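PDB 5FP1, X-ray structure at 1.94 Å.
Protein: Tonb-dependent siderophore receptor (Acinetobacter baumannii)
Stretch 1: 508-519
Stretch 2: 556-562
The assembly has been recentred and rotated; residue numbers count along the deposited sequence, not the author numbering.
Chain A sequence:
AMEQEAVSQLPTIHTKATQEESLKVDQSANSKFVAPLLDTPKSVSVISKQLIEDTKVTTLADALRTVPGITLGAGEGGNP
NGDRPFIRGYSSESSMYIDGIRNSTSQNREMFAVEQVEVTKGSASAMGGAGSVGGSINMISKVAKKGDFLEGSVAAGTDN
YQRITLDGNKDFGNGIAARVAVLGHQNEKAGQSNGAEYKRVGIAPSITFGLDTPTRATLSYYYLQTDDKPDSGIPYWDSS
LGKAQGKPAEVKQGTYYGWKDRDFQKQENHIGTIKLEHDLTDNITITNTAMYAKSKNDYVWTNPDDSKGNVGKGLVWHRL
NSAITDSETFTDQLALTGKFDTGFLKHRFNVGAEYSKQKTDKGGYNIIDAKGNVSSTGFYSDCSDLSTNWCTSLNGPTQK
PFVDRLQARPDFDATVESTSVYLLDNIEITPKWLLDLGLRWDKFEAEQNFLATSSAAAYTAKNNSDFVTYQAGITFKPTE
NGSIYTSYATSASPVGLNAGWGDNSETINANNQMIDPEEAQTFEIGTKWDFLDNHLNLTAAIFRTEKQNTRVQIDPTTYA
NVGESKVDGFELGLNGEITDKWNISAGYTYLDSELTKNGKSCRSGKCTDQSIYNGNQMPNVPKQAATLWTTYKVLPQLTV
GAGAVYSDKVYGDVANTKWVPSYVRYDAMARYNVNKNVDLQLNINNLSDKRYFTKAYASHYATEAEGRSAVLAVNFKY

Stretch 1 508-519: INANNQMIDPEE
Stretch 2 556-562: PTTYANV

Stretch 1 (508-519) is mostly loop, with a type I turn from N512 to I515 closed by I515 N to N512 O at 3.0 Å, and it enters a strand at E518. Stretch 2 (556-562) runs alongside in the same sense: N511 CA lies 5.7 Å from T557 CA, N512 CA 5.8 Å from Y559 CA, I515 CA 7.0 Å from A560 CA and E518 CA 6.8 Å from N561 CA. No direct backbone-to-backbone hydrogen bond joins them; side chains and waters do. Of 452 Å² buried, Y559 (101 Å²), N561 (81 Å²) and N511 (76 Å²) contribute most.

At P556 (phi/psi -62/-19) and T557 (-136/31) the hydrogen-bonded link is through water, beside direct packing of N511 (chi1 m), whose CG is 3.2 Å from T557 O. N511 ND2 is 3.3 Å from T557 O, but the angle is poor; one water bridges these atoms, while another donates to N511 OD1 and P556 O.

T558 (-140/134) points its CB away and Y559 (-124/160) toward stretch 1, the alternation expected of an extended backbone. Tyrosine suits this place by offering both a ring face and a hydroxyl. With chi1 -64° and chi2 80°, the ring receives N512 CB over one face, 3.9 Å from the centroid and 21° off the normal. N509 (chi1 p) uses both ends of its amide: ND2 donates to Y559 OH (3.1 Å, 153°), while OD1 accepts from N511 N at 2.9 Å. A water joins N511 O to Y559 N, and I515 (chi1 m, chi2 m) packs CG1 4.4 Å from Y559 CB.

A560 (-156/163) points its small side chain away. At N561 (-99/47) the chain turns a corner, and with chi1 -100°, between wells, its amide serves both ways: ND2 donates to D516 O (3.0 Å, 149°), and a water donates to both N561 OD1 and D516 O. V562 (-107/1) lies out of reach.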

# COMPACT_ATOMS: atom_id res chain seq x y z
N ILE A 508 -10.55 -16.77 5.34
CA ILE A 508 -10.72 -18.05 6.01
C ILE A 508 -12.14 -18.56 5.77
O ILE A 508 -13.12 -17.78 5.65
CB ILE A 508 -10.42 -17.92 7.53
CG1 ILE A 508 -10.35 -19.31 8.19
CG2 ILE A 508 -11.48 -17.05 8.21
CD1 ILE A 508 -9.83 -19.30 9.62
N ASN A 509 -12.25 -19.88 5.67
CA ASN A 509 -13.54 -20.54 5.56
C ASN A 509 -13.48 -21.94 6.19
O ASN A 509 -12.46 -22.34 6.75
CB ASN A 509 -14.03 -20.55 4.11
CG ASN A 509 -13.13 -21.34 3.17
OD1 ASN A 509 -12.69 -22.41 3.49
ND2 ASN A 509 -12.85 -20.78 2.00
N ALA A 510 -14.58 -22.66 6.13
CA ALA A 510 -14.66 -23.97 6.80
C ALA A 510 -13.57 -24.89 6.29
O ALA A 510 -13.07 -25.71 7.03
CB ALA A 510 -16.02 -24.61 6.53
N ASN A 511 -13.25 -24.78 5.00
CA ASN A 511 -12.40 -25.76 4.35
C ASN A 511 -10.89 -25.46 4.37
O ASN A 511 -10.10 -26.36 4.14
CB ASN A 511 -12.89 -25.95 2.92
CG ASN A 511 -14.37 -26.27 2.89
OD1 ASN A 511 -15.15 -25.57 2.26
ND2 ASN A 511 -14.76 -27.29 3.64
N ASN A 512 -10.50 -24.22 4.66
CA ASN A 512 -9.06 -23.89 4.73
C ASN A 512 -8.56 -23.55 6.12
O ASN A 512 -7.36 -23.29 6.34
CB ASN A 512 -8.72 -22.77 3.73
CG ASN A 512 -9.38 -21.45 4.05
OD1 ASN A 512 -9.91 -21.23 5.14
ND2 ASN A 512 -9.36 -20.55 3.07
N GLN A 513 -9.48 -23.59 7.09
CA GLN A 513 -9.18 -23.11 8.44
C GLN A 513 -8.09 -23.91 9.12
O GLN A 513 -7.43 -23.39 10.00
CB GLN A 513 -10.42 -23.14 9.35
CG GLN A 513 -10.94 -24.55 9.70
CD GLN A 513 -12.26 -24.47 10.47
OE1 GLN A 513 -12.33 -23.89 11.54
NE2 GLN A 513 -13.30 -25.02 9.90
N MET A 514 -7.90 -25.17 8.73
CA MET A 514 -6.91 -26.03 9.38
C MET A 514 -5.57 -26.01 8.63
O MET A 514 -4.62 -26.64 9.06
CB MET A 514 -7.44 -27.48 9.51
CG MET A 514 -7.51 -28.26 8.23
SD MET A 514 -8.51 -27.59 6.89
CE MET A 514 -10.19 -27.83 7.53
N ILE A 515 -5.48 -25.29 7.52
CA ILE A 515 -4.29 -25.36 6.68
C ILE A 515 -3.14 -24.56 7.32
O ILE A 515 -3.36 -23.48 7.91
CB ILE A 515 -4.59 -24.87 5.24
CG1 ILE A 515 -5.79 -25.61 4.64
CG2 ILE A 515 -3.39 -25.05 4.33
CD1 ILE A 515 -5.52 -27.08 4.35
N ASP A 516 -1.93 -25.10 7.23
CA ASP A 516 -0.74 -24.44 7.76
C ASP A 516 -0.41 -23.20 6.90
O ASP A 516 -0.90 -23.06 5.78
CB ASP A 516 0.49 -25.36 7.70
CG ASP A 516 0.45 -26.52 8.71
OD1 ASP A 516 -0.10 -26.37 9.81
OD2 ASP A 516 1.01 -27.56 8.39
N PRO A 517 0.43 -22.32 7.42
CA PRO A 517 0.71 -21.08 6.67
C PRO A 517 1.43 -21.28 5.36
O PRO A 517 2.20 -22.24 5.19
CB PRO A 517 1.62 -20.29 7.62
CG PRO A 517 1.34 -20.83 8.97
CD PRO A 517 0.95 -22.27 8.79
N GLU A 518 1.20 -20.36 4.43
CA GLU A 518 2.01 -20.29 3.22
C GLU A 518 3.42 -19.95 3.61
O GLU A 518 3.66 -19.31 4.62
CB GLU A 518 1.47 -19.22 2.29
CG GLU A 518 0.07 -19.52 1.76
CD GLU A 518 -0.35 -18.55 0.68
OE1 GLU A 518 -0.22 -17.31 0.90
OE2 GLU A 518 -0.81 -19.00 -0.38
N GLU A 519 4.37 -20.39 2.80
CA GLU A 519 5.78 -20.20 3.09
C GLU A 519 6.45 -19.58 1.90
O GLU A 519 6.21 -19.98 0.74
CB GLU A 519 6.46 -21.54 3.42
CG GLU A 519 5.94 -22.20 4.67
CD GLU A 519 6.57 -23.58 4.87
OE1 GLU A 519 7.69 -23.64 5.39
OE2 GLU A 519 5.99 -24.57 4.45
N PRO A 556 -14.25 -27.76 -4.94
CA PRO A 556 -14.96 -26.60 -4.40
C PRO A 556 -14.88 -26.42 -2.89
O PRO A 556 -15.16 -25.32 -2.39
CB PRO A 556 -16.41 -26.84 -4.84
CG PRO A 556 -16.27 -27.66 -6.09
CD PRO A 556 -15.08 -28.56 -5.85
N THR A 557 -14.54 -27.48 -2.17
CA THR A 557 -14.51 -27.42 -0.71
C THR A 557 -13.26 -28.11 -0.16
O THR A 557 -13.27 -28.60 0.97
CB THR A 557 -15.77 -28.06 -0.02
OG1 THR A 557 -15.99 -29.38 -0.50
CG2 THR A 557 -17.02 -27.25 -0.21
N THR A 558 -12.17 -28.06 -0.92
CA THR A 558 -10.89 -28.61 -0.48
C THR A 558 -9.69 -27.71 -0.88
O THR A 558 -9.59 -27.28 -2.03
CB THR A 558 -10.67 -29.99 -1.10
OG1 THR A 558 -11.85 -30.80 -0.94
CG2 THR A 558 -9.45 -30.69 -0.49
N TYR A 559 -8.79 -27.46 0.07
CA TYR A 559 -7.56 -26.68 -0.16
C TYR A 559 -6.33 -27.47 0.21
O TYR A 559 -6.41 -28.40 0.99
CB TYR A 559 -7.58 -25.40 0.68
CG TYR A 559 -8.66 -24.44 0.32
CD1 TYR A 559 -9.98 -24.64 0.77
CD2 TYR A 559 -8.41 -23.34 -0.48
CE1 TYR A 559 -10.97 -23.76 0.44
CE2 TYR A 559 -9.41 -22.46 -0.82
CZ TYR A 559 -10.67 -22.67 -0.34
OH TYR A 559 -11.66 -21.81 -0.66
N ALA A 560 -5.18 -27.06 -0.33
CA ALA A 560 -3.90 -27.63 0.04
C ALA A 560 -2.79 -26.62 -0.24
O ALA A 560 -2.98 -25.72 -1.02
CB ALA A 560 -3.64 -28.91 -0.76
N ASN A 561 -1.62 -26.83 0.34
CA ASN A 561 -0.49 -25.91 0.22
C ASN A 561 0.54 -26.33 -0.83
O ASN A 561 1.75 -26.24 -0.58
CB ASN A 561 0.24 -25.85 1.53
CG ASN A 561 -0.10 -24.65 2.36
OD1 ASN A 561 -0.80 -23.73 1.92
ND2 ASN A 561 0.39 -24.65 3.58
N VAL A 562 0.09 -26.71 -2.02
CA VAL A 562 0.94 -27.33 -3.02
C VAL A 562 1.27 -26.42 -4.19
O VAL A 562 1.96 -26.83 -5.12
CB VAL A 562 0.28 -28.62 -3.57
CG1 VAL A 562 0.18 -29.68 -2.48
CG2 VAL A 562 -1.10 -28.33 -4.12
O HOH W 1 -9.53 -28.53 2.71
O HOH W 2 -12.72 -29.27 4.10
O HOH W 3 -14.83 -23.62 0.30
O HOH W 4 -1.89 -21.82 3.62